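Local atomic coordinates of ABC transporter ATP-binding protein (Leptospira interrogans serovar Copenhageni, PDB entry 4HZI), a protein that probably binds and hydrolyses ATP as the ATPase subunit of an orphan ABC transporter involved in manganese utilization and tolerance. Residues D211-G214 against F215-E218; L183-R186 against S187-N190; G99-I103 against Q104-K108; T131-T134 against G135-H138; Y42-G46 against K47-D51. All coordinates share one frame; numbering follows the deposited sequence.

Interaction 1: residues D211-G214 against F215-E218; sequences DFLG and FLKE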
# COMPACT_ATOMS: atom_id res chain seq x y z
N ASP A 211 9.39 11.96 2.25
CA ASP A 211 10.06 12.76 1.24
C ASP A 211 9.06 13.47 0.31
O ASP A 211 9.15 14.69 0.05
CB ASP A 211 10.95 11.86 0.41
CG ASP A 211 11.89 12.64 -0.52
OD1 ASP A 211 12.18 13.84 -0.26
OD2 ASP A 211 12.28 12.08 -1.54
N PHE A 212 8.11 12.70 -0.20
CA PHE A 212 7.13 13.26 -1.10
C PHE A 212 6.18 14.24 -0.38
O PHE A 212 5.86 15.31 -0.91
CB PHE A 212 6.30 12.12 -1.77
CG PHE A 212 5.10 12.64 -2.52
CD1 PHE A 212 5.27 13.47 -3.63
CD2 PHE A 212 3.81 12.38 -2.07
CE1 PHE A 212 4.19 13.97 -4.31
CE2 PHE A 212 2.74 12.89 -2.75
CZ PHE A 212 2.92 13.70 -3.85
N LEU A 213 5.69 13.89 0.79
CA LEU A 213 4.79 14.74 1.53
C LEU A 213 5.48 16.05 1.92
O LEU A 213 4.83 17.09 1.99
CB LEU A 213 4.24 14.02 2.74
CG LEU A 213 3.19 12.92 2.40
CD1 LEU A 213 2.54 12.38 3.67
CD2 LEU A 213 2.12 13.36 1.41
N GLY A 214 6.78 15.97 2.19
CA GLY A 214 7.58 17.16 2.45
C GLY A 214 7.57 18.11 1.28
O GLY A 214 7.39 19.32 1.46
N PHE A 215 7.74 17.56 0.08
CA PHE A 215 7.68 18.31 -1.12
C PHE A 215 6.31 18.94 -1.29
O PHE A 215 6.23 20.10 -1.69
CB PHE A 215 8.04 17.44 -2.30
CG PHE A 215 7.59 17.98 -3.62
CD1 PHE A 215 8.42 18.81 -4.36
CD2 PHE A 215 6.36 17.65 -4.12
CE1 PHE A 215 8.00 19.30 -5.57
CE2 PHE A 215 5.93 18.14 -5.32
CZ PHE A 215 6.76 18.96 -6.06
N LEU A 216 5.22 18.20 -1.02
CA LEU A 216 3.88 18.79 -1.12
C LEU A 216 3.66 19.95 -0.21
O LEU A 216 3.03 20.94 -0.59
CB LEU A 216 2.80 17.78 -0.74
CG LEU A 216 2.20 16.99 -1.84
CD1 LEU A 216 1.07 16.14 -1.20
CD2 LEU A 216 1.65 17.95 -2.89
N LYS A 217 4.12 19.81 1.02
CA LYS A 217 3.95 20.85 1.98
C LYS A 217 4.71 22.10 1.60
O LYS A 217 4.25 23.21 1.85
CB LYS A 217 4.39 20.40 3.35
CG LYS A 217 3.45 19.44 4.03
CD LYS A 217 4.01 19.06 5.40
CE LYS A 217 3.02 19.39 6.49
NZ LYS A 217 3.44 18.90 7.83
N GLU A 218 5.85 21.92 0.96
CA GLU A 218 6.70 23.00 0.56
C GLU A 218 6.06 23.74 -0.60
O GLU A 218 6.01 24.96 -0.64
CB GLU A 218 8.08 22.44 0.20
CG GLU A 218 9.12 23.50 -0.10
CD GLU A 218 10.47 23.19 0.54
OE1 GLU A 218 10.83 21.99 0.65
OE2 GLU A 218 11.15 24.16 0.94
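Phe212 and Leu216, one helical turn apart, make the main side-chain contact: CZ of the Phe212 ring lies 3.9 Å from CG of Leu216, and the ring is met obliquely. Leu216 CD1 lies against both the Phe212 ring and Leu213, 4.0 Å from Leu213 CD2. Phe215 approaches Phe212 less closely, with its CD2 4.3 Å from Phe212 CE1. With CG of Phe215 anti to the backbone N (chi1 162°), the edge of that ring is kept beside the carbonyl oxygen of Phe212.

Behind the side chains runs regular alpha-helical bonding. Leu216 N donates to Phe212 O at 3.0 Å, in the carbonyl plane, and Lys217 N reaches Leu213 O at 3.0 Å with an N-H...O angle of 158°. Phe215 N to Asp211 O and Glu218 N to Gly214 O continue the same i to i+4 pattern. OD1 of Asp211 forms a salt bridge with Lys181 NZ of helix 176-188.

Helix 206-222 connects strands 194-198 and 227-231 in a beta-alpha-beta unit. Its Phe215 and Leu216 pack on Phe184 of helix 176-188, the two phenylalanine ring planes standing at about 85°, while Phe212 also touches Lys180 of that helix.

Interaction 2: residues L183-R186 against S187-N190; sequences LFLR and SIVN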
# COMPACT_ATOMS: atom_id res chain seq x y z
N LEU A 183 6.01 13.52 -10.97
CA LEU A 183 4.63 13.33 -11.42
C LEU A 183 3.72 14.46 -10.96
O LEU A 183 2.82 14.88 -11.71
CB LEU A 183 4.08 11.97 -11.04
CG LEU A 183 4.81 10.81 -11.72
CD1 LEU A 183 4.26 9.48 -11.24
CD2 LEU A 183 4.70 10.91 -13.23
N PHE A 184 3.92 14.98 -9.76
CA PHE A 184 3.17 16.13 -9.34
C PHE A 184 3.45 17.35 -10.28
O PHE A 184 2.52 18.03 -10.74
CB PHE A 184 3.50 16.45 -7.91
CG PHE A 184 2.77 17.64 -7.35
CD1 PHE A 184 3.28 18.93 -7.46
CD2 PHE A 184 1.56 17.49 -6.70
CE1 PHE A 184 2.62 20.02 -6.93
CE2 PHE A 184 0.89 18.57 -6.16
CZ PHE A 184 1.40 19.84 -6.29
N LEU A 185 4.72 17.58 -10.61
CA LEU A 185 5.07 18.70 -11.50
C LEU A 185 4.41 18.54 -12.86
O LEU A 185 3.86 19.51 -13.43
CB LEU A 185 6.59 18.85 -11.63
CG LEU A 185 7.30 19.20 -10.34
CD1 LEU A 185 8.77 19.51 -10.56
CD2 LEU A 185 6.58 20.36 -9.65
N ARG A 186 4.46 17.33 -13.37
CA ARG A 186 3.81 16.99 -14.62
C ARG A 186 2.30 17.34 -14.60
O ARG A 186 1.74 17.83 -15.61
CB ARG A 186 4.01 15.53 -14.90
CG ARG A 186 3.27 15.06 -16.14
CD ARG A 186 3.50 13.58 -16.41
NE ARG A 186 2.75 13.15 -17.58
CZ ARG A 186 1.42 12.97 -17.63
NH1 ARG A 186 0.66 13.16 -16.56
NH2 ARG A 186 0.85 12.62 -18.78
N SER A 187 1.68 17.07 -13.44
CA SER A 187 0.23 17.23 -13.25
C SER A 187 -0.17 18.72 -13.27
O SER A 187 -1.31 19.06 -13.61
CB SER A 187 -0.22 16.47 -11.94
OG SER A 187 -0.04 17.26 -10.77
N ILE A 188 0.78 19.61 -12.97
CA ILE A 188 0.50 21.04 -12.98
C ILE A 188 1.08 21.81 -14.20
O ILE A 188 0.89 23.01 -14.32
CB ILE A 188 0.94 21.70 -11.67
CG1 ILE A 188 2.45 21.60 -11.47
CG2 ILE A 188 0.20 21.06 -10.52
CD1 ILE A 188 2.96 22.50 -10.37
N VAL A 189 1.72 21.09 -15.11
CA VAL A 189 2.32 21.70 -16.31
C VAL A 189 1.31 22.54 -17.16
O VAL A 189 1.70 23.54 -17.76
CB VAL A 189 3.05 20.63 -17.17
CG1 VAL A 189 2.09 19.84 -18.04
CG2 VAL A 189 4.13 21.23 -18.06
N ASN A 190 0.03 22.16 -17.20
CA ASN A 190 -0.97 22.97 -17.89
C ASN A 190 -1.60 24.10 -17.08
O ASN A 190 -2.51 24.75 -17.56
CB ASN A 190 -2.12 22.10 -18.40
CG ASN A 190 -1.65 21.01 -19.32
OD1 ASN A 190 -1.93 19.83 -19.09
ND2 ASN A 190 -0.91 21.39 -20.37
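The backbone bonds shorten their span along this stretch: Ser187 N still donates four residues back to Leu183 O at 3.0 Å, whereas the bonds of Ile188 N to Leu185 O and of Val189 N to Arg186 O span three residues. Val189 N lies 3.3 Å from Arg186 O, above the carbonyl plane. Ile188 N likewise reaches Leu185 O at 3.1 Å from 66° out of that carbonyl's plane.

Among the side chains, the hydroxyl of Ser187 makes the shortest bond, OG donating to Phe184 O at 2.7 Å. The donor lies in the carbonyl plane, on a lone pair. Chi1 of 84° places OG between the backbone N and the carbonyl carbon, folded back over the preceding turn, so that this buried hydroxyl is satisfied by its own helix. Phe184 O also receives weak bonds from the backbone N atoms of Ser187 and Ile188, and is thus gripped by three donors.

Ile188 reaches back with CD1, which lies 4.3 Å from CE1 of Phe184 and equally far from CD2 of Leu185; its CG1 comes within 3.2 Å of Leu185 O. The chain of Arg186 runs extended from CG to NE, and NE is hydrogen-bonded to Thr134 OG1.

Strand 194-198 and helices 206-222 and 148-160 surround this stretch. Phe184 packs against Leu195 and Met197 of the strand and edge-to-face on Tyr219 of helix 206-222, whereas Leu185 and Val189 pack against helix 148-160 (Ile157, Leu158 and Thr154).

Interaction 3: residues G99-I103 against Q104-K108; sequences GEIAI and QDLRK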
# COMPACT_ATOMS: atom_id res chain seq x y z
N GLY A 99 -22.05 18.72 -18.97
CA GLY A 99 -22.72 18.73 -20.26
C GLY A 99 -22.38 19.96 -21.09
O GLY A 99 -22.52 19.93 -22.31
N GLU A 100 -21.90 21.03 -20.46
CA GLU A 100 -21.65 22.26 -21.20
C GLU A 100 -20.22 22.40 -21.60
O GLU A 100 -19.89 23.34 -22.32
CB GLU A 100 -22.07 23.49 -20.39
CG GLU A 100 -23.49 23.43 -19.88
CD GLU A 100 -23.72 24.48 -18.81
OE1 GLU A 100 -23.59 25.68 -19.12
OE2 GLU A 100 -24.00 24.09 -17.66
N ILE A 101 -19.37 21.46 -21.20
CA ILE A 101 -17.95 21.53 -21.45
C ILE A 101 -17.49 20.37 -22.31
O ILE A 101 -17.65 19.20 -21.93
CB ILE A 101 -17.15 21.46 -20.12
CG1 ILE A 101 -17.73 22.44 -19.10
CG2 ILE A 101 -15.67 21.73 -20.36
CD1 ILE A 101 -17.11 22.33 -17.71
N ALA A 102 -16.86 20.68 -23.44
CA ALA A 102 -16.15 19.65 -24.15
C ALA A 102 -15.18 18.96 -23.20
O ALA A 102 -14.36 19.61 -22.54
CB ALA A 102 -15.41 20.22 -25.35
N ILE A 103 -15.30 17.64 -23.10
CA ILE A 103 -14.48 16.88 -22.15
C ILE A 103 -12.98 17.10 -22.37
O ILE A 103 -12.24 17.18 -21.41
CB ILE A 103 -14.88 15.36 -22.10
CG1 ILE A 103 -15.72 15.08 -20.84
CG2 ILE A 103 -13.68 14.44 -22.02
CD1 ILE A 103 -16.81 16.08 -20.55
N GLN A 104 -12.54 17.25 -23.62
CA GLN A 104 -11.13 17.62 -23.83
C GLN A 104 -10.73 18.93 -23.10
O GLN A 104 -9.58 19.07 -22.63
CB GLN A 104 -10.84 17.74 -25.34
CG GLN A 104 -10.22 19.05 -25.77
CD GLN A 104 -10.01 19.13 -27.27
OE1 GLN A 104 -9.20 18.41 -27.83
NE2 GLN A 104 -10.76 20.00 -27.92
N ASP A 105 -11.65 19.88 -23.03
CA ASP A 105 -11.38 21.16 -22.39
C ASP A 105 -11.42 21.02 -20.89
O ASP A 105 -10.61 21.60 -20.17
CB ASP A 105 -12.36 22.23 -22.86
CG ASP A 105 -12.13 22.62 -24.31
OD1 ASP A 105 -11.00 22.48 -24.81
OD2 ASP A 105 -13.09 23.04 -24.97
N LEU A 106 -12.36 20.20 -20.41
CA LEU A 106 -12.39 19.84 -18.99
C LEU A 106 -11.05 19.29 -18.54
O LEU A 106 -10.46 19.81 -17.60
CB LEU A 106 -13.46 18.78 -18.76
CG LEU A 106 -13.61 18.31 -17.34
CD1 LEU A 106 -14.44 19.35 -16.61
CD2 LEU A 106 -14.27 16.93 -17.30
N ARG A 107 -10.54 18.29 -19.24
CA ARG A 107 -9.27 17.65 -18.87
C ARG A 107 -8.02 18.53 -18.89
O ARG A 107 -7.11 18.33 -18.11
CB ARG A 107 -9.07 16.40 -19.71
CG ARG A 107 -10.20 15.40 -19.48
CD ARG A 107 -9.75 13.95 -19.54
NE ARG A 107 -10.23 13.27 -20.74
CZ ARG A 107 -11.14 12.30 -20.77
NH1 ARG A 107 -11.71 11.85 -19.67
NH2 ARG A 107 -11.46 11.76 -21.94
N LYS A 108 -7.98 19.51 -19.78
CA LYS A 108 -6.92 20.52 -19.75
C LYS A 108 -6.96 21.27 -18.42
O LYS A 108 -5.93 21.67 -17.88
CB LYS A 108 -7.10 21.50 -20.91
CG LYS A 108 -6.23 22.74 -20.85
CD LYS A 108 -6.27 23.54 -22.15
CE LYS A 108 -5.07 24.48 -22.26
NZ LYS A 108 -5.25 25.51 -23.33
O HOH W 1 -15.71 23.25 -24.27
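The backbone hydrogen bonds of the first helical turn set the frame. Leu106 N donates to Ala102 O at 3.0 Å, in the carbonyl plane and with an angle of 163° at the hydrogen. A weak bond from Asp105 N to the same oxygen, 2.8 Å long, makes Ala102 O a shared acceptor. Arg107 N meets Ile103 O at 3.0 Å, nearly along the C=O axis.

A water adds a polar link at the helix start, accepting from Ala102 N and donating to Asp105 OD2 at 2.7 Å. Asp105 chi1 of -69° sets its CG beside the backbone N and turns the carboxylate back toward Ala102. Ala102 occupies the N-cap position of helix 103-108, which follows strand 96-97. The water bridges the amide of the N-cap residue to the carboxylate three residues on, in place of the direct contact of a capping box; Ala102 itself has no side-chain acceptor to cap the helix amides.

Apolar contacts join Ile101, Ile103 and Leu106. Ile101 and Leu106 cross at about a right angle, Ile101 CG2 being 4.0 Å from Leu106 CB, and both touch Leu93 of strand 90-93. Ile103 CD1 approaches Leu106 CD2 at 4.2 Å.

The guanidinium of Arg107 receives a methyl over one face: Ile103 CG2 sits 3.4 Å above its plane, over the centre. Arg107 NH1 is hydrogen-bonded to Tyr81 O, which limits how the guanidinium can turn.

Interaction 4: residues T131-T134 against G135-H138; sequences TILT and GLFH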
# COMPACT_ATOMS: atom_id res chain seq x y z
N THR A 131 9.69 14.14 -18.90
CA THR A 131 8.53 13.57 -18.22
C THR A 131 7.53 14.66 -17.89
O THR A 131 6.34 14.45 -18.06
CB THR A 131 9.01 12.82 -16.95
OG1 THR A 131 9.84 11.73 -17.35
CG2 THR A 131 7.84 12.29 -16.17
N ILE A 132 7.99 15.82 -17.46
CA ILE A 132 7.09 16.90 -17.17
C ILE A 132 6.40 17.37 -18.46
O ILE A 132 5.21 17.63 -18.49
CB ILE A 132 7.79 18.03 -16.43
CG1 ILE A 132 8.31 17.46 -15.11
CG2 ILE A 132 6.85 19.21 -16.22
CD1 ILE A 132 9.18 18.40 -14.34
N LEU A 133 7.16 17.45 -19.54
CA LEU A 133 6.61 17.91 -20.80
C LEU A 133 5.55 16.96 -21.34
O LEU A 133 4.61 17.40 -21.99
CB LEU A 133 7.73 18.14 -21.81
CG LEU A 133 8.63 19.35 -21.47
CD1 LEU A 133 9.92 19.26 -22.26
CD2 LEU A 133 7.93 20.68 -21.76
N THR A 134 5.64 15.67 -21.09
CA THR A 134 4.55 14.76 -21.54
C THR A 134 3.19 15.15 -20.98
O THR A 134 2.16 14.76 -21.50
CB THR A 134 4.78 13.31 -21.15
OG1 THR A 134 4.85 13.22 -19.72
CG2 THR A 134 6.07 12.80 -21.79
N GLY A 135 3.18 15.95 -19.91
CA GLY A 135 1.94 16.42 -19.33
C GLY A 135 1.22 17.47 -20.14
O GLY A 135 0.09 17.76 -19.86
N LEU A 136 1.89 18.08 -21.11
CA LEU A 136 1.24 19.12 -21.92
C LEU A 136 -0.01 18.58 -22.65
O LEU A 136 -0.04 17.44 -23.12
CB LEU A 136 2.22 19.71 -22.92
CG LEU A 136 3.33 20.55 -22.29
CD1 LEU A 136 4.44 20.74 -23.31
CD2 LEU A 136 2.83 21.90 -21.77
N PHE A 137 -1.01 19.45 -22.70
CA PHE A 137 -2.31 19.25 -23.34
C PHE A 137 -2.17 19.19 -24.86
O PHE A 137 -1.67 20.14 -25.49
CB PHE A 137 -3.24 20.43 -22.97
CG PHE A 137 -4.45 20.60 -23.87
CD1 PHE A 137 -5.50 19.67 -23.84
CD2 PHE A 137 -4.55 21.69 -24.75
CE1 PHE A 137 -6.62 19.83 -24.66
CE2 PHE A 137 -5.67 21.85 -25.57
CZ PHE A 137 -6.70 20.92 -25.52
N HIS A 138 -2.62 18.07 -25.42
CA HIS A 138 -2.65 17.88 -26.87
C HIS A 138 -4.10 18.04 -27.33
O HIS A 138 -4.97 17.28 -26.89
CB HIS A 138 -2.10 16.48 -27.24
CG HIS A 138 -0.94 16.04 -26.39
ND1 HIS A 138 0.27 16.71 -26.35
CD2 HIS A 138 -0.81 14.99 -25.53
CE1 HIS A 138 1.08 16.10 -25.51
NE2 HIS A 138 0.45 15.05 -25.00
O HOH W 2 -0.62 14.77 -21.85
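Matching first torsions set Leu133 and Leu136 side by side: CG lies anti to the carbonyl carbon in each (chi1 near -70° in both), both side chains point the same way, and Leu133 CD2 comes 3.8 Å from Leu136 CD1. The backbone between them makes a type I beta turn from Leu133 to Leu136. It is closed by Leu136 N donating to Leu133 O at 2.9 Å, nearly straight at the hydrogen (169°) although the donor stands above the carbonyl plane. One residue earlier, Gly135 N reaches Ile132 O at 3.0 Å, again from above the plane. Both bonds span three residues, as the chain passes from helix to turn.

Thr134 OG1 donates a short hydrogen bond to Thr131 O (2.5 Å), with chi1 near 61° turning the hydroxyl back over the preceding turn; the same oxygen is also a partner of Arg186 in helix 176-188.

On the turn itself, a water donates to Thr134 O, at 2.8 Å, and to Leu136 O, bridging the two carbonyls. The His138 ring is poorly ordered, so its placement over Leu136 O and its edge-to-face meeting with Tyr143 are tentative.

Leu133 and Leu136 rest on helix 148-160, Ile132 on Ile182 and Leu185 of helix 176-188, and Phe137 reaches across to Gln104 and Lys108 of helix 103-108.

Interaction 5: residues Y42-G46 against K47-D51; sequences YKPTG and KTILD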
# COMPACT_ATOMS: atom_id res chain seq x y z
N TYR A 42 -24.13 6.58 -10.27
CA TYR A 42 -23.57 5.84 -11.39
C TYR A 42 -24.01 4.36 -11.27
O TYR A 42 -23.60 3.63 -10.36
CB TYR A 42 -22.05 5.93 -11.42
CG TYR A 42 -21.38 5.25 -12.61
CD1 TYR A 42 -21.73 5.59 -13.92
CD2 TYR A 42 -20.46 4.24 -12.42
CE1 TYR A 42 -21.16 4.94 -15.01
CE2 TYR A 42 -19.89 3.59 -13.51
CZ TYR A 42 -20.24 3.97 -14.81
OH TYR A 42 -19.66 3.36 -15.88
N LYS A 43 -24.90 3.96 -12.17
CA LYS A 43 -25.45 2.60 -12.21
C LYS A 43 -25.45 2.07 -13.67
O LYS A 43 -26.48 2.04 -14.34
CB LYS A 43 -26.86 2.65 -11.67
CG LYS A 43 -27.47 1.28 -11.41
CD LYS A 43 -28.93 1.39 -11.02
CE LYS A 43 -29.57 0.01 -10.97
NZ LYS A 43 -31.02 0.11 -11.26
N PRO A 44 -24.29 1.68 -14.18
CA PRO A 44 -24.24 1.45 -15.62
C PRO A 44 -24.95 0.14 -16.06
O PRO A 44 -25.43 0.09 -17.19
CB PRO A 44 -22.75 1.38 -15.91
CG PRO A 44 -22.13 0.97 -14.60
CD PRO A 44 -22.96 1.63 -13.56
N THR A 45 -24.99 -0.86 -15.19
CA THR A 45 -25.51 -2.20 -15.54
C THR A 45 -26.14 -2.89 -14.35
O THR A 45 -25.62 -3.90 -13.86
CB THR A 45 -24.40 -3.14 -16.05
OG1 THR A 45 -23.44 -3.39 -15.01
CG2 THR A 45 -23.69 -2.57 -17.25
N GLY A 46 -27.24 -2.35 -13.85
CA GLY A 46 -27.99 -3.00 -12.76
C GLY A 46 -27.44 -2.89 -11.33
O GLY A 46 -28.21 -3.01 -10.39
N LYS A 47 -26.14 -2.66 -11.16
CA LYS A 47 -25.52 -2.46 -9.82
C LYS A 47 -25.19 -0.96 -9.58
O LYS A 47 -24.59 -0.31 -10.42
CB LYS A 47 -24.25 -3.29 -9.74
CG LYS A 47 -23.80 -3.64 -8.33
CD LYS A 47 -22.56 -2.85 -7.91
CE LYS A 47 -21.96 -3.43 -6.64
NZ LYS A 47 -20.63 -2.86 -6.32
N THR A 48 -25.63 -0.41 -8.46
CA THR A 48 -25.33 0.98 -8.14
C THR A 48 -23.90 1.05 -7.56
O THR A 48 -23.59 0.51 -6.52
CB THR A 48 -26.37 1.54 -7.17
OG1 THR A 48 -27.66 1.51 -7.79
CG2 THR A 48 -26.07 3.01 -6.81
N ILE A 49 -23.01 1.68 -8.29
CA ILE A 49 -21.62 1.83 -7.88
C ILE A 49 -21.37 3.13 -7.09
O ILE A 49 -20.60 3.13 -6.13
CB ILE A 49 -20.74 1.78 -9.12
CG1 ILE A 49 -20.91 0.41 -9.80
CG2 ILE A 49 -19.30 1.99 -8.73
CD1 ILE A 49 -20.18 0.33 -11.11
N LEU A 50 -21.99 4.22 -7.55
CA LEU A 50 -22.05 5.47 -6.79
C LEU A 50 -23.49 5.78 -6.55
O LEU A 50 -24.29 5.71 -7.46
CB LEU A 50 -21.38 6.60 -7.55
CG LEU A 50 -19.92 6.29 -7.87
CD1 LEU A 50 -19.35 7.36 -8.76
CD2 LEU A 50 -19.05 6.17 -6.61
N ASP A 51 -23.81 6.12 -5.32
CA ASP A 51 -25.18 6.44 -4.96
C ASP A 51 -25.39 7.81 -4.33
O ASP A 51 -25.08 7.98 -3.14
CB ASP A 51 -25.62 5.37 -4.01
CG ASP A 51 -27.10 5.44 -3.65
OD1 ASP A 51 -27.83 6.34 -4.08
OD2 ASP A 51 -27.51 4.54 -2.92
O HOH W 3 -23.75 -1.36 -12.69
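A classic beta bulge joins Tyr42, at the end of strand 36-42, to Ile49 and Leu50, which both face it where the chain turns back into strand 50-51. Tyr42 O accepts from both residues: Ile49 N at 2.9 Å, with a C=O...donor angle of 171°, and Leu50 N at 3.3 Å, in plane on a lone pair. In return, Tyr42 N donates to Leu50 O at 2.9 Å, making Tyr42 and Leu50 an antiparallel hydrogen-bonded pair.

The tyrosine ring is covered on one face by Pro44, whose CD lies 3.6 Å above its plane and over its centre. Ile49 CD1 touches the ring obliquely at 4.1 Å from CE2 and also meets Pro44 CD at 3.9 Å, so the three side chains form a small apolar cluster. Beyond them, a water accepts from Thr45 N and donates to Lys47 O, spanning the hairpin end, and Gly46 takes positive phi (78°) at the bend.

Tyr42, Ile49 and Leu50 all touch Thr75 of helix 73-80, and Leu50 borders what is probably the Walker A P-loop. The whole is a bulged beta hairpin on the antiparallel sheet side of an ABC-type ATPase domain.

Overall arrangement
Four of the interactions form one connected group. Interaction 1 packs on interaction 2, with Leu216 CD2 3.4 Å from Phe184 CE2 and Phe215 CZ 3.9 Å from Leu185 CD2. Interaction 2 meets interaction 4, centres 8 Å apart, where Arg186 NE lies 3.0 Å from Thr134 OG1. Interaction 4 reaches interaction 3 through Phe137, whose CD2 is 3.6 Å from Lys108 CD, and interaction 2 also meets interaction 3, Asn190 CB lying 3.9 Å from Lys108 O. Interaction 5 stands apart: its centre is about 37 Å from that of interaction 1, on the opposite side of the chain's centre, and its nearest atoms are about 12 Å from interaction 3. It is the hairpin beside the probable P-loop, where nucleotide would be expected to bind.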